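Local structure of DUF4973 domain-containing protein (Bacteroides thetaiotaomicron, 4QNI) at the interface of chains A and B. The protein is an auxiliary nutrient-binding protein of two domains, an N-terminal DUF4973 domain and a C-terminal BT_3044-like domain. Residues are numbered along the deposited sequence; one frame, centred on the assembly and turned at random. Chains: chain A/B, Uncharacterized protein.

Contact 1: the interface of chains A and B. Residues chain A 52-54, 140-142, 161; chain B 15-16.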
# COMPACT_ATOMS: atom_id res chain seq x y z
N LEU A 52 -4.73 1.41 30.45
CA LEU A 52 -4.63 0.76 29.14
C LEU A 52 -5.96 0.14 28.74
O LEU A 52 -6.42 -0.80 29.38
CB LEU A 52 -3.50 -0.29 29.17
CG LEU A 52 -3.22 -1.09 27.89
CD1 LEU A 52 -2.48 -0.25 26.85
CD2 LEU A 52 -2.42 -2.34 28.21
N PRO A 53 -6.59 0.64 27.65
CA PRO A 53 -7.88 0.08 27.21
C PRO A 53 -7.79 -1.34 26.67
O PRO A 53 -6.83 -1.71 25.98
CB PRO A 53 -8.32 1.04 26.10
CG PRO A 53 -7.51 2.29 26.31
CD PRO A 53 -6.20 1.78 26.78
N ILE A 54 -8.80 -2.14 27.00
CA ILE A 54 -8.99 -3.51 26.56
C ILE A 54 -10.39 -3.54 26.00
O ILE A 54 -11.34 -3.15 26.69
CB ILE A 54 -8.76 -4.53 27.71
CG1 ILE A 54 -7.25 -4.61 28.09
CG2 ILE A 54 -9.34 -5.90 27.33
CD1 ILE A 54 -6.94 -5.52 29.21
N LEU A 140 2.88 -7.46 27.02
CA LEU A 140 1.67 -8.05 27.62
C LEU A 140 0.88 -8.85 26.61
O LEU A 140 0.92 -8.56 25.43
CB LEU A 140 0.73 -6.95 28.20
CG LEU A 140 1.34 -5.97 29.21
CD1 LEU A 140 0.51 -4.73 29.33
CD2 LEU A 140 1.52 -6.62 30.55
N GLN A 141 0.08 -9.80 27.10
CA GLN A 141 -0.80 -10.58 26.25
C GLN A 141 -2.11 -10.87 26.97
O GLN A 141 -2.15 -10.94 28.20
CB GLN A 141 -0.13 -11.91 25.83
CG GLN A 141 0.23 -12.81 27.01
CD GLN A 141 0.91 -14.11 26.66
OE1 GLN A 141 1.85 -14.54 27.34
NE2 GLN A 141 0.43 -14.78 25.63
N ILE A 142 -3.19 -11.03 26.17
CA ILE A 142 -4.48 -11.52 26.65
C ILE A 142 -4.30 -13.04 26.74
O ILE A 142 -3.87 -13.65 25.77
CB ILE A 142 -5.66 -11.12 25.75
CG1 ILE A 142 -5.83 -9.56 25.57
CG2 ILE A 142 -6.94 -11.83 26.21
CD1 ILE A 142 -6.05 -8.71 26.80
N ALA A 161 0.34 -6.68 23.25
CA ALA A 161 0.74 -5.29 23.36
C ALA A 161 2.22 -5.20 23.81
O ALA A 161 2.55 -5.56 24.95
CB ALA A 161 -0.18 -4.56 24.35
N PHE B 15 -6.35 -5.48 22.65
CA PHE B 15 -5.84 -4.19 23.13
C PHE B 15 -6.21 -3.17 22.10
O PHE B 15 -6.34 -3.59 20.97
CB PHE B 15 -4.33 -4.25 23.32
CG PHE B 15 -3.89 -5.16 24.41
CD1 PHE B 15 -3.86 -4.72 25.73
CD2 PHE B 15 -3.46 -6.45 24.13
CE1 PHE B 15 -3.42 -5.56 26.74
CE2 PHE B 15 -3.00 -7.27 25.15
CZ PHE B 15 -2.98 -6.82 26.45
N SER B 16 -6.36 -1.85 22.43
CA SER B 16 -6.74 -0.81 21.45
C SER B 16 -5.76 -0.80 20.24
O SER B 16 -4.77 -0.05 20.11
CB SER B 16 -6.91 0.58 22.06
OG SER B 16 -8.10 1.19 21.56
O HOH W 1 -4.90 -0.73 24.43
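B:Phe15 plugs its ring into a hydrophobic pocket lined by A:Ala161, A:Ile142 and A:Leu52, a knob-in-pocket arrangement in which strand 12-15 of one copy of this DUF4973-family protein meets the other copy. The pocket walls come from strands 47-56, 135-142 and 160-168 of chain A. A:Ala161 lays its methyl CB over the middle of one ring face in a CH-pi contact, 3.7 Å from the ring centroid. Against the opposite face comes A:Ile142: its CD1 methyl reaches the ring's far carbon CZ of B:Phe15 at 3.6 Å, and CG1 of the same isoleucine lies 3.7 Å from CE2 of B:Phe15. The two side chains slide past each other in opposite directions, which puts much of the isoleucine's longer branch along the ring rather than just its end. The isoleucine sits off-centre on its face, above the CE2-CZ side.

A:Leu52 approaches near the CD1-CE1 rim, its CD2 methyl 3.7 Å from CE1 of B:Phe15. With CG anti to the backbone N (chi1 180°), the leucine reaches inward from its strand. Further out, A:Ile54 runs alongside the phenylalanine, pointing the same way, with CG1 4.1 Å from CD1 of B:Phe15; the backbones of these two residues form an antiparallel bridge. A:Leu140 adds a looser touch, CB to CZ of B:Phe15 at 4.1 Å. From that bridge the phenylalanine, its CG anti to its own carbonyl carbon (chi1 -67°), carries its ring in among the three strands of chain A.

Beyond the apolar pocket, the strand pairing frays into a water-mediated link. The backbone N of B:Ser16 is 3.6 Å from the carbonyl O of A:Pro53, and a water fills in for the direct bond, 2.7 Å from each. The N-H of B:Ser16 meets it at a bent 139°, while the chain is already leaving its strand for a loop.

Contact 2: the interface of chains A and B. Residues chain A 53, 55; chain B 14-16, 18, 79, 82.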
# COMPACT_ATOMS: atom_id res chain seq x y z
N PRO A 53 -6.59 0.64 27.65
CA PRO A 53 -7.88 0.08 27.21
C PRO A 53 -7.79 -1.34 26.67
O PRO A 53 -6.83 -1.71 25.98
CB PRO A 53 -8.32 1.04 26.10
CG PRO A 53 -7.51 2.29 26.31
CD PRO A 53 -6.20 1.78 26.78
N LEU A 55 -10.51 -3.94 24.73
CA LEU A 55 -11.77 -3.97 24.02
C LEU A 55 -12.38 -5.37 24.01
O LEU A 55 -11.67 -6.37 23.89
CB LEU A 55 -11.57 -3.45 22.59
CG LEU A 55 -10.89 -2.07 22.43
CD1 LEU A 55 -10.53 -1.82 20.96
CD2 LEU A 55 -11.75 -0.95 22.98
N SER B 14 -9.23 -7.76 22.77
CA SER B 14 -8.05 -7.18 22.12
C SER B 14 -7.63 -5.85 22.76
O SER B 14 -8.47 -5.15 23.32
CB SER B 14 -8.31 -6.98 20.63
OG SER B 14 -9.11 -5.84 20.42
N PHE B 15 -6.35 -5.48 22.65
CA PHE B 15 -5.84 -4.19 23.13
C PHE B 15 -6.21 -3.17 22.10
O PHE B 15 -6.34 -3.59 20.97
CB PHE B 15 -4.33 -4.25 23.32
CG PHE B 15 -3.89 -5.16 24.41
CD1 PHE B 15 -3.86 -4.72 25.73
CD2 PHE B 15 -3.46 -6.45 24.13
CE1 PHE B 15 -3.42 -5.56 26.74
CE2 PHE B 15 -3.00 -7.27 25.15
CZ PHE B 15 -2.98 -6.82 26.45
N SER B 16 -6.36 -1.85 22.43
CA SER B 16 -6.74 -0.81 21.45
C SER B 16 -5.76 -0.80 20.24
O SER B 16 -4.77 -0.05 20.11
CB SER B 16 -6.91 0.58 22.06
OG SER B 16 -8.10 1.19 21.56
N GLN B 18 -7.52 -2.17 16.71
CA GLN B 18 -8.72 -2.54 16.00
C GLN B 18 -8.62 -1.86 14.63
O GLN B 18 -8.17 -0.71 14.56
CB GLN B 18 -9.98 -2.15 16.79
N ILE B 79 -17.12 -0.30 20.04
CA ILE B 79 -15.68 -0.58 19.82
C ILE B 79 -15.10 0.51 18.91
O ILE B 79 -14.10 1.13 19.27
CB ILE B 79 -15.42 -2.00 19.24
CG1 ILE B 79 -16.11 -3.14 20.03
CG2 ILE B 79 -13.92 -2.26 18.98
CD1 ILE B 79 -15.67 -3.35 21.37
N TYR B 82 -14.80 3.94 20.73
CA TYR B 82 -13.70 4.00 21.69
C TYR B 82 -12.34 3.95 20.99
O TYR B 82 -11.45 4.73 21.35
CB TYR B 82 -13.78 2.95 22.80
CG TYR B 82 -12.99 3.39 24.02
CD1 TYR B 82 -13.54 4.27 24.95
CD2 TYR B 82 -11.67 2.98 24.20
CE1 TYR B 82 -12.80 4.71 26.05
CE2 TYR B 82 -10.91 3.44 25.28
CZ TYR B 82 -11.49 4.29 26.22
OH TYR B 82 -10.75 4.73 27.30
O HOH W 2 -4.90 -0.73 24.43
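A:Pro53 and B:Tyr82 meet almost at right angles, the proline ring of one chain set against the rim of the tyrosine of the other. CG of the proline lies at the edge of the aromatic ring and in its plane, 3.7 Å from CE2 of B:Tyr82, and the neighbouring CB comes to 3.6 Å from that same CE2. The tyrosine therefore offers its edge rather than its face. Its CG is anti to the backbone N (chi1 -157°), a setting that carries the ring off helix 74-85 towards the strand of chain A.

A:Leu55 crosses the tyrosine obliquely, with CD2 4.1 Å from CD2 of B:Tyr82. Its other methyl, CD1, divides its contacts between CG2 of B:Ile79 at 4.0 Å and CA of B:Ser16, so the forked end of the leucine fits between the helix and the chain leaving strand 12-15. An alanine here would keep its backbone bonds but would probably open a gap between B:Ile79 and B:Ser16 and leave the methyl CG2 of B:Ile79 without its leucine partner.

The backbone of A:Leu55 is gripped twice by B:Ser14. Its N-H gives a nearly straight bond to the carbonyl O of B:Ser14 (2.8 Å, 165° at H), and its own carbonyl O accepts from the N of B:Ser14 at 3.0 Å, the donor here tilted 15° from the carbonyl plane. This antiparallel pair joins strand 47-56 of chain A to strand 12-15 of chain B, while helix 74-85 of chain B packs against the outer side chains of the joined strand.

Contact 1 and contact 2 are two sides of one strand junction, their C-alpha centres about 7 Å apart, and they share A:Pro53, B:Phe15 and B:Ser16. Alternation along strand 47-56 separates them: the side chains of A:Leu52 and A:Ile54 face B:Phe15 in contact 1, whereas those of A:Pro53 and A:Leu55 turn to the helix of chain B in contact 2. Each chain thus receives side chains from the other around a common backbone pairing. Such mutual insertion could steady the pair, although the interface is not an exact two-fold and the structure alone does not show that it forms in solution.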